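Long-range contacts in RTX-adhesin (Marinomonas primoryensis, PDB 5IRB), which is part of a 1.5-MDa calcium-binding adhesin that attaches its Antarctic bacterium to diatoms and ice, this piece probably serving retention at the host cell surface: residues Asn9-Val15 and Ala98-Phe104; Ala26-Leu32 and Ala70-Ser75; Thr47-Asn51 and Asp77-Asp83; Lys107-Ala112 and Asp192-Tyr198. All blocks are in the same frame, centred on the assembly; numbering follows the deposited sequence.

Interaction 1: Asn9-Val15 and Ala98-Phe104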
loop_
_atom_site.group_PDB
_atom_site.type_symbol
_atom_site.label_atom_id
_atom_site.label_comp_id
_atom_site.label_asym_id
_atom_site.label_seq_id
_atom_site.Cartn_x
_atom_site.Cartn_y
_atom_site.Cartn_z
ATOM N N ASN A 9 -13.367 46.984 28.500
ATOM C CA ASN A 9 -13.624 45.874 27.601
ATOM C C ASN A 9 -12.386 44.974 27.547
ATOM O O ASN A 9 -11.270 45.466 27.433
ATOM C CB ASN A 9 -13.991 46.386 26.204
ATOM C CG ASN A 9 -14.592 45.302 25.321
ATOM O OD1 ASN A 9 -15.790 45.026 25.389
ATOM N ND2 ASN A 9 -13.761 44.685 24.483
ATOM N N LEU A 10 -12.591 43.663 27.599
ATOM C CA LEU A 10 -11.490 42.708 27.636
ATOM C C LEU A 10 -11.503 41.841 26.383
ATOM O O LEU A 10 -12.507 41.209 26.076
ATOM C CB LEU A 10 -11.599 41.807 28.865
ATOM C CG LEU A 10 -10.593 40.653 29.036
ATOM C CD1 LEU A 10 -9.172 41.179 29.145
ATOM C CD2 LEU A 10 -10.936 39.780 30.235
ATOM N N ASP A 11 -10.396 41.837 25.648
ATOM C CA ASP A 11 -10.275 40.997 24.461
ATOM C C ASP A 11 -9.127 40.038 24.600
ATOM O O ASP A 11 -8.081 40.378 25.161
ATOM C CB ASP A 11 -10.062 41.821 23.193
ATOM C CG ASP A 11 -11.344 42.413 22.652
ATOM O OD1 ASP A 11 -12.152 41.648 22.073
ATOM O OD2 ASP A 11 -11.538 43.640 22.779
ATOM N N ILE A 12 -9.333 38.841 24.052
ATOM C CA ILE A 12 -8.314 37.808 23.973
ATOM C C ILE A 12 -7.960 37.644 22.502
ATOM O O ILE A 12 -8.853 37.519 21.661
ATOM C CB ILE A 12 -8.806 36.472 24.569
ATOM C CG1 ILE A 12 -9.383 36.696 25.978
ATOM C CG2 ILE A 12 -7.694 35.427 24.574
ATOM C CD1 ILE A 12 -10.433 35.670 26.389
ATOM N N ASP A 13 -6.671 37.701 22.181
ATOM C CA ASP A 13 -6.219 37.469 20.807
ATOM C C ASP A 13 -6.423 36.006 20.430
ATOM O O ASP A 13 -6.453 35.146 21.314
ATOM C CB ASP A 13 -4.742 37.846 20.659
ATOM C CG ASP A 13 -4.479 39.303 20.961
ATOM O OD1 ASP A 13 -5.281 40.157 20.536
ATOM O OD2 ASP A 13 -3.480 39.598 21.646
ATOM N N PRO A 14 -6.548 35.714 19.121
ATOM C CA PRO A 14 -6.656 34.326 18.653
ATOM C C PRO A 14 -5.555 33.454 19.239
ATOM O O PRO A 14 -4.397 33.863 19.258
ATOM C CB PRO A 14 -6.510 34.458 17.139
ATOM C CG PRO A 14 -7.096 35.812 16.850
ATOM C CD PRO A 14 -6.682 36.679 18.012
ATOM N N VAL A 15 -5.926 32.276 19.728
ATOM C CA VAL A 15 -4.984 31.386 20.379
ATOM C C VAL A 15 -3.875 30.884 19.446
ATOM O O VAL A 15 -4.156 30.259 18.417
ATOM C CB VAL A 15 -5.721 30.204 21.014
ATOM C CG1 VAL A 15 -4.727 29.198 21.556
ATOM C CG2 VAL A 15 -6.658 30.712 22.118
ATOM N N ALA A 98 -14.354 43.414 33.833
ATOM C CA ALA A 98 -15.016 42.886 32.633
ATOM C C ALA A 98 -14.739 41.392 32.461
ATOM O O ALA A 98 -13.862 40.855 33.132
ATOM C CB ALA A 98 -14.568 43.650 31.396
ATOM N N ASP A 99 -15.515 40.748 31.580
ATOM C CA ASP A 99 -15.393 39.328 31.258
ATOM C C ASP A 99 -15.128 39.148 29.775
ATOM O O ASP A 99 -15.414 40.030 28.979
ATOM C CB ASP A 99 -16.679 38.542 31.571
ATOM C CG ASP A 99 -16.958 38.413 33.045
ATOM O OD1 ASP A 99 -16.014 38.163 33.824
ATOM O OD2 ASP A 99 -18.144 38.537 33.421
ATOM N N SER A 100 -14.645 37.971 29.397
ATOM C CA SER A 100 -14.518 37.669 27.985
ATOM C C SER A 100 -14.317 36.170 27.806
ATOM O O SER A 100 -14.005 35.452 28.764
ATOM C CB SER A 100 -13.349 38.436 27.367
ATOM O OG SER A 100 -13.362 38.316 25.958
ATOM N N THR A 101 -14.490 35.705 26.583
ATOM C CA THR A 101 -14.195 34.320 26.264
ATOM C C THR A 101 -13.475 34.296 24.930
ATOM O O THR A 101 -13.549 35.262 24.159
ATOM C CB THR A 101 -15.450 33.424 26.187
ATOM O OG1 THR A 101 -16.293 33.897 25.134
ATOM C CG2 THR A 101 -16.225 33.422 27.518
ATOM N N GLU A 102 -12.785 33.177 24.678
ATOM C CA GLU A 102 -12.099 32.914 23.432
ATOM C C GLU A 102 -12.183 31.423 23.129
ATOM O O GLU A 102 -11.681 30.589 23.878
ATOM C CB GLU A 102 -10.632 33.359 23.519
ATOM C CG GLU A 102 -9.884 33.317 22.188
ATOM C CD GLU A 102 -10.481 34.243 21.160
ATOM O OE1 GLU A 102 -11.157 35.209 21.560
ATOM O OE2 GLU A 102 -10.283 33.998 19.949
ATOM N N SER A 103 -12.853 31.100 22.037
ATOM C CA SER A 103 -12.895 29.728 21.556
ATOM C C SER A 103 -11.705 29.430 20.659
ATOM O O SER A 103 -11.078 30.330 20.092
ATOM C CB SER A 103 -14.197 29.457 20.813
ATOM O OG SER A 103 -14.224 30.126 19.571
ATOM N N PHE A 104 -11.362 28.154 20.574
ATOM C CA PHE A 104 -10.232 27.736 19.762
ATOM C C PHE A 104 -10.488 26.315 19.297
ATOM O O PHE A 104 -11.446 25.674 19.739
ATOM C CB PHE A 104 -8.917 27.865 20.529
ATOM C CG PHE A 104 -8.876 27.074 21.792
ATOM C CD1 PHE A 104 -9.444 27.572 22.958
ATOM C CD2 PHE A 104 -8.275 25.830 21.825
ATOM C CE1 PHE A 104 -9.414 26.847 24.122
ATOM C CE2 PHE A 104 -8.242 25.098 22.985
ATOM C CZ PHE A 104 -8.818 25.605 24.142
HETATM O O HOH W 1 -15.258 42.537 28.053
HETATM O O HOH W 2 -11.901 37.522 23.115
HETATM O O HOH W 3 -8.859 31.654 19.221
#
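Ile-12 lies against the aliphatic part of Glu-102, the two side chains running past each other in opposite directions. Ile-12 CD1 comes within 3.7 Å of Glu-102 CB, and its CG2 touches the same carbon and CG. A bend at the second torsion of Glu-102 (chi2 62°) turns the carboxylate toward the chain at Ile-12 to Pro-14, leaving two acceptors, Glu-102 OE1 and Ile-12 O, 3.3 Å apart. Such a pairing is consistent with the magnesium site known to include both residues, although no metal occupies it in this chain. Leu-10 CG rests 3.9 Å from Ser-100 CB, and Val-15 CG2 meets Phe-104 CB at 4.0 Å. Ser-100 OG is 3.0 Å from Leu-10 O, a possible hydrogen bond whose proton has another acceptor nearby. The strands, inclined at 23°, belong to the two opposed sheets of a beta-sandwich, and water bridges the gap along the strand and the loop after it. One water accepts from Leu-10 N and donates to Asp-99 O; another accepts from Val-15 N and donates to Glu-102 OE2 and Ser-103 O. Further out, Trp-65 packs on both Leu-10 and Ile-12, and Asp-13 OD2 is hydrogen-bonded to Thr-33 OG1.

Interaction 2: Ala26-Leu32 and Ala70-Ser75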
loop_
_atom_site.group_PDB
_atom_site.type_symbol
_atom_site.label_atom_id
_atom_site.label_comp_id
_atom_site.label_asym_id
_atom_site.label_seq_id
_atom_site.Cartn_x
_atom_site.Cartn_y
_atom_site.Cartn_z
ATOM N N ALA A 26 0.286 21.683 22.057
ATOM C CA ALA A 26 -0.272 20.966 23.205
ATOM C C ALA A 26 0.782 20.371 24.140
ATOM O O ALA A 26 0.582 20.304 25.363
ATOM C CB ALA A 26 -1.208 19.860 22.716
ATOM N N GLY A 27 1.899 19.929 23.574
ATOM C CA GLY A 27 2.943 19.343 24.385
ATOM C C GLY A 27 3.878 20.319 25.068
ATOM O O GLY A 27 4.798 19.893 25.763
ATOM N N GLY A 28 3.660 21.623 24.902
ATOM C CA GLY A 28 4.531 22.588 25.559
ATOM C C GLY A 28 3.774 23.699 26.264
ATOM O O GLY A 28 2.605 23.547 26.605
ATOM N N THR A 29 4.424 24.845 26.438
ATOM C CA THR A 29 3.741 26.004 26.978
ATOM C C THR A 29 3.321 26.942 25.844
ATOM O O THR A 29 3.969 27.000 24.799
ATOM C CB THR A 29 4.626 26.761 27.976
ATOM O OG1 THR A 29 5.742 27.322 27.278
ATOM C CG2 THR A 29 5.128 25.814 29.083
ATOM N N VAL A 30 2.212 27.647 26.056
ATOM C CA VAL A 30 1.619 28.506 25.042
ATOM C C VAL A 30 1.395 29.917 25.623
ATOM O O VAL A 30 1.012 30.054 26.781
ATOM C CB VAL A 30 0.294 27.899 24.536
ATOM C CG1 VAL A 30 -0.460 28.880 23.672
ATOM C CG2 VAL A 30 0.565 26.577 23.757
ATOM N N THR A 31 1.646 30.947 24.819
ATOM C CA THR A 31 1.419 32.319 25.217
ATOM C C THR A 31 0.102 32.847 24.684
ATOM O O THR A 31 -0.114 32.900 23.473
ATOM C CB THR A 31 2.553 33.214 24.735
ATOM O OG1 THR A 31 3.775 32.732 25.295
ATOM C CG2 THR A 31 2.323 34.661 25.193
ATOM N N LEU A 32 -0.793 33.191 25.605
ATOM C CA LEU A 32 -2.064 33.787 25.262
ATOM C C LEU A 32 -1.939 35.275 25.541
ATOM O O LEU A 32 -1.216 35.670 26.444
ATOM C CB LEU A 32 -3.182 33.165 26.092
ATOM C CG LEU A 32 -3.372 31.654 25.964
ATOM C CD1 LEU A 32 -4.523 31.172 26.837
ATOM C CD2 LEU A 32 -3.614 31.277 24.509
ATOM N N ALA A 70 -0.271 26.164 30.161
ATOM C CA ALA A 70 0.038 24.799 29.719
ATOM C C ALA A 70 -0.745 24.432 28.451
ATOM O O ALA A 70 -1.973 24.463 28.423
ATOM C CB ALA A 70 -0.240 23.805 30.837
ATOM N N GLY A 71 -0.030 24.055 27.399
ATOM C CA GLY A 71 -0.703 23.508 26.225
ATOM C C GLY A 71 -1.654 22.371 26.575
ATOM O O GLY A 71 -2.725 22.253 25.984
ATOM N N SER A 72 -1.307 21.597 27.599
ATOM C CA SER A 72 -2.103 20.436 28.004
ATOM C C SER A 72 -3.463 20.854 28.531
ATOM O O SER A 72 -4.458 20.170 28.287
ATOM C CB SER A 72 -1.370 19.613 29.075
ATOM O OG SER A 72 -1.289 20.317 30.310
ATOM N N ASP A 73 -3.511 22.001 29.219
ATOM C CA ASP A 73 -4.779 22.547 29.678
ATOM C C ASP A 73 -5.632 23.032 28.520
ATOM O O ASP A 73 -6.839 22.817 28.515
ATOM C CB ASP A 73 -4.538 23.665 30.697
ATOM C CG ASP A 73 -4.061 23.123 32.024
ATOM O OD1 ASP A 73 -4.446 21.981 32.356
ATOM O OD2 ASP A 73 -3.296 23.811 32.727
ATOM N N LEU A 74 -5.015 23.656 27.526
ATOM C CA LEU A 74 -5.760 24.061 26.341
ATOM C C LEU A 74 -6.284 22.813 25.601
ATOM O O LEU A 74 -7.458 22.729 25.238
ATOM C CB LEU A 74 -4.877 24.911 25.412
ATOM C CG LEU A 74 -4.523 26.341 25.839
ATOM C CD1 LEU A 74 -3.360 26.899 25.025
ATOM C CD2 LEU A 74 -5.763 27.212 25.683
ATOM N N SER A 75 -5.428 21.811 25.450
ATOM C CA SER A 75 -5.820 20.611 24.727
ATOM C C SER A 75 -6.944 19.854 25.448
ATOM O O SER A 75 -7.886 19.369 24.814
ATOM C CB SER A 75 -4.599 19.705 24.541
ATOM O OG SER A 75 -4.978 18.488 23.933
HETATM O O HOH W 4 1.565 21.401 27.996
#
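Val-30 and Leu-74 meet at a slant, each directed from its backbone at the other element. The branch of Val-30 that stands anti to the backbone N (CG1, chi1 170°) reaches Leu-74 CD1 at 3.8 Å, and Val-30 CB is equally close to that methyl. The other methyl of the leucine, Leu-74 CD2, faces Leu-32 CD1 at 4.3 Å, so one helix residue spreads over two side chains on the same face of strand 29-32. At the far end of the contact Ala-26 CB lies 3.9 Å from Ser-75 CB.

Between these apolar groups the backbones draw together. Gly-71, with no side chain, brings its CA to 4.0 Å from Ala-26 CA. Its N donates to Gly-28 O at 2.8 Å, through a bond bent to 145° at the hydrogen. This amide opens the helix and has no acceptor within the helical pattern; the turn before the strand supplies one. The next amide, Ser-72 N, donates to a water 2.9 Å away, which itself donates to both Ala-26 O and Gly-28 O. Just before the helix, Ala-70 pairs with Thr-29 as an antiparallel non-hydrogen-bonded pair whose side chains diverge.

Beyond the contact, Leu-74 also packs on Ile-50, Val-69 and Phe-104. A short helix that leaves strand 64-70 of one sheet and leads to strand 81-89 of the other is a crossover between the two layers, consistent with an immunoglobulin-like beta-sandwich.

Interaction 3: Thr47-Asn51 and Asp77-Asp83. With CA (calcium ion), chain H.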
loop_
_atom_site.group_PDB
_atom_site.type_symbol
_atom_site.label_atom_id
_atom_site.label_comp_id
_atom_site.label_asym_id
_atom_site.label_seq_id
_atom_site.Cartn_x
_atom_site.Cartn_y
_atom_site.Cartn_z
ATOM N N THR A 47 -7.401 37.427 34.779
ATOM C CA THR A 47 -7.542 36.046 35.211
ATOM C C THR A 47 -8.125 35.192 34.081
ATOM O O THR A 47 -9.166 35.526 33.510
ATOM C CB THR A 47 -8.427 35.953 36.464
ATOM O OG1 THR A 47 -7.827 36.731 37.511
ATOM C CG2 THR A 47 -8.561 34.507 36.938
ATOM N N LEU A 48 -7.447 34.084 33.782
ATOM C CA LEU A 48 -7.881 33.142 32.750
ATOM C C LEU A 48 -8.174 31.810 33.399
ATOM O O LEU A 48 -7.445 31.392 34.290
ATOM C CB LEU A 48 -6.797 32.913 31.701
ATOM C CG LEU A 48 -6.171 33.982 30.817
ATOM C CD1 LEU A 48 -5.355 33.297 29.733
ATOM C CD2 LEU A 48 -7.229 34.852 30.195
ATOM N N VAL A 49 -9.213 31.120 32.941
ATOM C CA VAL A 49 -9.447 29.756 33.416
ATOM C C VAL A 49 -9.475 28.810 32.233
ATOM O O VAL A 49 -10.175 29.050 31.258
ATOM C CB VAL A 49 -10.750 29.621 34.236
ATOM C CG1 VAL A 49 -10.956 28.160 34.670
ATOM C CG2 VAL A 49 -10.714 30.553 35.451
ATOM N N ILE A 50 -8.718 27.723 32.338
ATOM C CA ILE A 50 -8.599 26.756 31.258
ATOM C C ILE A 50 -8.441 25.391 31.876
ATOM O O ILE A 50 -7.538 25.164 32.691
ATOM C CB ILE A 50 -7.377 27.029 30.337
ATOM C CG1 ILE A 50 -7.379 28.465 29.800
ATOM C CG2 ILE A 50 -7.332 26.033 29.199
ATOM C CD1 ILE A 50 -5.994 28.993 29.519
ATOM N N ASN A 51 -9.341 24.492 31.494
ATOM C CA ASN A 51 -9.338 23.114 31.997
ATOM C C ASN A 51 -9.389 23.114 33.532
ATOM O O ASN A 51 -8.711 22.328 34.190
ATOM C CB ASN A 51 -8.102 22.371 31.455
ATOM C CG ASN A 51 -8.094 20.868 31.797
ATOM O OD1 ASN A 51 -9.131 20.218 31.785
ATOM N ND2 ASN A 51 -6.917 20.328 32.085
ATOM N N ASP A 77 -9.124 21.247 27.639
ATOM C CA ASP A 77 -10.253 22.098 28.037
ATOM C C ASP A 77 -11.529 21.632 27.336
ATOM O O ASP A 77 -11.636 21.687 26.107
ATOM C CB ASP A 77 -9.964 23.578 27.717
ATOM C CG ASP A 77 -11.115 24.507 28.098
ATOM O OD1 ASP A 77 -11.212 24.915 29.293
ATOM O OD2 ASP A 77 -11.931 24.831 27.188
ATOM N N SER A 78 -12.499 21.202 28.140
ATOM C CA SER A 78 -13.665 20.480 27.625
ATOM C C SER A 78 -14.417 21.221 26.520
ATOM O O SER A 78 -14.767 20.607 25.514
ATOM C CB SER A 78 -14.631 20.128 28.753
ATOM O OG SER A 78 -14.741 21.199 29.663
ATOM N N ASP A 79 -14.681 22.519 26.682
ATOM C CA ASP A 79 -15.459 23.187 25.645
ATOM C C ASP A 79 -14.613 23.961 24.643
ATOM O O ASP A 79 -15.165 24.649 23.794
ATOM C CB ASP A 79 -16.518 24.107 26.261
ATOM C CG ASP A 79 -15.920 25.194 27.137
ATOM O OD1 ASP A 79 -14.699 25.208 27.347
ATOM O OD2 ASP A 79 -16.689 26.031 27.628
ATOM N N ARG A 80 -13.291 23.824 24.721
ATOM C CA ARG A 80 -12.387 24.579 23.843
ATOM C C ARG A 80 -12.688 26.084 23.906
ATOM O O ARG A 80 -12.723 26.774 22.887
ATOM C CB ARG A 80 -12.451 24.063 22.393
ATOM C CG ARG A 80 -11.654 22.754 22.136
ATOM C CD ARG A 80 -12.395 21.505 22.578
ATOM N NE ARG A 80 -11.731 20.280 22.112
ATOM C CZ ARG A 80 -10.734 19.665 22.748
ATOM N NH1 ARG A 80 -10.271 20.139 23.901
ATOM N NH2 ARG A 80 -10.196 18.568 22.241
ATOM N N ILE A 81 -12.946 26.566 25.119
ATOM C CA ILE A 81 -13.153 28.000 25.365
ATOM C C ILE A 81 -12.315 28.440 26.545
ATOM O O ILE A 81 -12.358 27.815 27.605
ATOM C CB ILE A 81 -14.629 28.352 25.660
ATOM C CG1 ILE A 81 -15.529 28.022 24.476
ATOM C CG2 ILE A 81 -14.781 29.836 25.996
ATOM C CD1 ILE A 81 -16.975 27.947 24.874
ATOM N N VAL A 82 -11.539 29.497 26.334
ATOM C CA VAL A 82 -10.838 30.176 27.407
ATOM C C VAL A 82 -11.824 31.166 28.065
ATOM O O VAL A 82 -12.359 32.030 27.379
ATOM C CB VAL A 82 -9.608 30.928 26.884
ATOM C CG1 VAL A 82 -8.942 31.711 28.024
ATOM C CG2 VAL A 82 -8.616 29.971 26.224
ATOM N N ASP A 83 -12.058 31.043 29.372
ATOM C CA ASP A 83 -12.822 32.060 30.112
ATOM C C ASP A 83 -11.866 33.070 30.745
ATOM O O ASP A 83 -10.894 32.690 31.402
ATOM C CB ASP A 83 -13.715 31.426 31.194
ATOM C CG ASP A 83 -14.669 30.356 30.639
ATOM O OD1 ASP A 83 -15.371 30.603 29.628
ATOM O OD2 ASP A 83 -14.738 29.259 31.240
HETATM CA CA CA H . -13.252 26.108 28.975
HETATM O O HOH W 5 -12.384 27.325 31.044
HETATM O O HOH W 6 -14.012 24.183 30.435
HETATM O O HOH W 7 -15.324 27.324 29.540
#
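Asp-77 extends its CG anti to the backbone N (chi1 179°), and a second torsion of 83° turns OD1 to the backbone N of Asn-51. That N-H bonds to Asp-77 OD1 at 2.9 Å, nearly straight at 165°, using the anti lone pair of the carboxylate. The same group chelates a calcium ion, with Asp-77 OD1 at 2.4 Å and OD2 at 2.6 Å from the metal. Asp-79 OD1 and Ile-81 O each add a bond of 2.4 Å to the calcium, and three waters bring the ligand atoms to seven.

The turn is shaped round the metal. Ile-81 N donates to Asp-77 OD2 nearly along its C-O direction and also to Asp-79 OD1, from above that carboxylate plane, which makes an Asx turn. Arg-80 fixes Asp-77 O from both faces, with its backbone N on one and NH1 on the other. In the second shell, Asp-83 OD2 accepts from two metal-bound waters; one of these also donates to Val-49 O and the other to Asp-79 OD2. Asp-83 is placed by its backbone pairing: Val-49 N to Asp-83 O is 2.8 Å, while the return bond, Asp-83 N to Val-49 O, is weak at 3.3 Å.

On the inner side, Val-82 CG1 packs 4.0 Å from Ile-50 CG1. Leu-74 of helix 71-76 and Phe-104 of strand 95-106 cover Val-82, and Asn-51 ND2 bonds to Asp-73 of that helix. Within the five-stranded sheet, strand 43-50 runs between 81-89 and 53-58.

Interaction 4: Lys107-Ala112 and Asp192-Tyr198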
loop_
_atom_site.group_PDB
_atom_site.type_symbol
_atom_site.label_atom_id
_atom_site.label_comp_id
_atom_site.label_asym_id
_atom_site.label_seq_id
_atom_site.Cartn_x
_atom_site.Cartn_y
_atom_site.Cartn_z
ATOM N N LYS A 107 -6.553 20.241 17.329
ATOM C CA LYS A 107 -6.258 19.297 16.249
ATOM C C LYS A 107 -4.851 18.770 16.441
ATOM O O LYS A 107 -3.898 19.336 15.919
ATOM C CB LYS A 107 -6.391 19.980 14.885
ATOM C CG LYS A 107 -6.285 19.052 13.664
ATOM C CD LYS A 107 -7.369 17.994 13.602
ATOM C CE LYS A 107 -7.187 17.110 12.355
ATOM N NZ LYS A 107 -7.197 17.938 11.104
ATOM N N THR A 108 -4.721 17.699 17.211
ATOM C CA THR A 108 -3.405 17.229 17.584
ATOM C C THR A 108 -2.958 15.971 16.838
ATOM O O THR A 108 -1.806 15.564 16.963
ATOM C CB THR A 108 -3.367 16.920 19.076
ATOM O OG1 THR A 108 -4.429 16.006 19.366
ATOM C CG2 THR A 108 -3.560 18.202 19.908
ATOM N N SER A 109 -3.856 15.363 16.070
ATOM C CA SER A 109 -3.450 14.334 15.119
ATOM C C SER A 109 -4.417 14.197 13.951
ATOM O O SER A 109 -5.478 14.819 13.924
ATOM C CB SER A 109 -3.292 12.979 15.817
ATOM O OG SER A 109 -4.513 12.570 16.397
ATOM N N SER A 110 -4.021 13.380 12.977
ATOM C CA SER A 110 -4.823 13.125 11.791
ATOM C C SER A 110 -4.632 11.659 11.436
ATOM O O SER A 110 -3.718 11.011 11.944
ATOM C CB SER A 110 -4.440 14.033 10.623
ATOM O OG SER A 110 -5.003 15.328 10.791
ATOM N N ARG A 111 -5.513 11.124 10.606
ATOM C CA ARG A 111 -5.441 9.700 10.281
ATOM C C ARG A 111 -5.198 9.534 8.803
ATOM O O ARG A 111 -5.826 10.198 7.972
ATOM C CB ARG A 111 -6.720 8.971 10.671
ATOM C CG ARG A 111 -7.024 9.014 12.164
ATOM C CD ARG A 111 -8.506 8.727 12.421
ATOM N NE ARG A 111 -8.735 7.310 12.172
ATOM C CZ ARG A 111 -9.843 6.782 11.655
ATOM N NH1 ARG A 111 -10.889 7.549 11.340
ATOM N NH2 ARG A 111 -9.903 5.466 11.476
ATOM N N ALA A 112 -4.284 8.628 8.483
ATOM C CA ALA A 112 -3.933 8.337 7.099
ATOM C C ALA A 112 -4.030 6.834 6.875
ATOM O O ALA A 112 -3.580 6.044 7.710
ATOM C CB ALA A 112 -2.543 8.818 6.786
ATOM N N ASP A 192 -0.503 17.148 8.357
ATOM C CA ASP A 192 -1.838 17.689 8.182
ATOM C C ASP A 192 -1.810 19.225 8.170
ATOM O O ASP A 192 -0.745 19.817 8.334
ATOM C CB ASP A 192 -2.797 17.103 9.240
ATOM C CG ASP A 192 -2.568 17.629 10.667
ATOM O OD1 ASP A 192 -1.837 18.635 10.901
ATOM O OD2 ASP A 192 -3.151 16.983 11.579
ATOM N N SER A 193 -2.955 19.868 7.961
ATOM C CA SER A 193 -2.972 21.334 7.837
ATOM C C SER A 193 -2.578 22.066 9.119
ATOM O O SER A 193 -2.243 23.257 9.080
ATOM C CB SER A 193 -4.354 21.838 7.410
ATOM O OG SER A 193 -5.325 21.535 8.398
ATOM N N ALA A 194 -2.643 21.379 10.253
ATOM C CA ALA A 194 -2.205 21.981 11.515
ATOM C C ALA A 194 -0.739 21.698 11.789
ATOM O O ALA A 194 -0.218 22.111 12.814
ATOM C CB ALA A 194 -3.059 21.487 12.667
ATOM N N GLY A 195 -0.074 20.975 10.896
ATOM C CA GLY A 195 1.339 20.691 11.077
ATOM C C GLY A 195 1.656 19.357 11.755
ATOM O O GLY A 195 2.826 19.042 12.003
ATOM N N ASN A 196 0.643 18.543 12.041
ATOM C CA ASN A 196 0.940 17.304 12.722
ATOM C C ASN A 196 1.426 16.298 11.703
ATOM O O ASN A 196 0.794 16.109 10.651
ATOM C CB ASN A 196 -0.290 16.749 13.436
ATOM C CG ASN A 196 -0.867 17.722 14.435
ATOM O OD1 ASN A 196 -0.165 18.217 15.331
ATOM N ND2 ASN A 196 -2.154 18.011 14.287
ATOM N N PRO A 197 2.541 15.628 12.009
ATOM C CA PRO A 197 2.930 14.574 11.069
ATOM C C PRO A 197 1.983 13.414 11.228
ATOM O O PRO A 197 1.412 13.231 12.300
ATOM C CB PRO A 197 4.348 14.215 11.498
ATOM C CG PRO A 197 4.446 14.654 12.920
ATOM C CD PRO A 197 3.530 15.831 13.078
ATOM N N TYR A 198 1.801 12.637 10.170
ATOM C CA TYR A 198 1.025 11.418 10.271
ATOM C C TYR A 198 1.680 10.343 9.436
ATOM O O TYR A 198 2.526 10.620 8.579
ATOM C CB TYR A 198 -0.413 11.641 9.821
ATOM C CG TYR A 198 -0.560 12.213 8.422
ATOM C CD1 TYR A 198 -0.238 11.458 7.275
ATOM C CD2 TYR A 198 -1.025 13.511 8.244
ATOM C CE1 TYR A 198 -0.382 12.006 5.992
ATOM C CE2 TYR A 198 -1.172 14.057 6.985
ATOM C CZ TYR A 198 -0.858 13.315 5.861
ATOM O OH TYR A 198 -1.019 13.913 4.620
HETATM O O HOH W 8 -1.330 12.605 13.321
#
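The linker from Lys-107 to Ala-112, which leads from one beta-sandwich to the next, lies over the type I turn Asp-192 to Gly-195 and the residues that follow it. Asp-192 is the hub. Its OD2 accepts from Ser-110 OG at 2.6 Å through the anti lone pair, and from Asn-196 ND2 at 3.1 Å through the syn lone pair. Its OD1 faces the turn and the residue after it, accepting from Asn-196 N at 2.7 Å from above the carboxylate plane, with a weak bond from Ala-194 N besides. The first torsion of Asp-192 (chi1 72°) sets the carboxylate between its own backbone N and carbonyl carbon, so that OD1 faces the backbone of its own loop, while OD2 is shared between Asn-196 and the linker serine.

Asn-196 ND2 spends its second proton on Lys-107 O at 2.7 Å. The carbonyl oxygen lies close to the plane of the amide, but the amide N stands 44° above the carbonyl plane. Lys-107 NZ hovers 4.2 Å from Asp-192 OD2, beyond a salt bridge, where its charge may still favour the carboxylate. Further along, Ala-112 CB meets Tyr-198 CD1 at 3.5 Å, and a water that accepts from Ser-110 N donates to Pro-197 O. Tyr-198 OH bonds to Asp-148.

The turn and the asparagine after it also reach back to the preceding domain: Asn-196 OD1 accepts from Ala-23 N, and Ala-194 O from Asn-22 ND2. The arrangement is that of a largely polar junction between tandem beta-sandwich domains, consistent with an extended, rod-like adhesin.

How the interactions relate
Interactions 1, 2 and 3 lie within one beta-sandwich, whereas interaction 4 joins it to the next. The closest centres are those of interactions 1 and 3, about 10 Å apart, where strands 81-89 and 95-106 pair: Glu-102 O is 2.7 Å from Val-82 N, probably a hydrogen bond. Interaction 2 is tied to the calcium-bearing turn of interaction 3 by Ser-75 O, 2.7 Å from Arg-80 NH1. Its Leu-32 CD2 meets Val-15 CG1 of interaction 1 at 3.8 Å, and its Leu-32 CD1 meets Leu-48 CD1 of interaction 3 at 3.7 Å, so all three share an apolar core. Interaction 4, with its centre about 17 Å from that of interaction 2, touches it where Thr-108 CG2 lies 4.0 Å from Ala-26 CB.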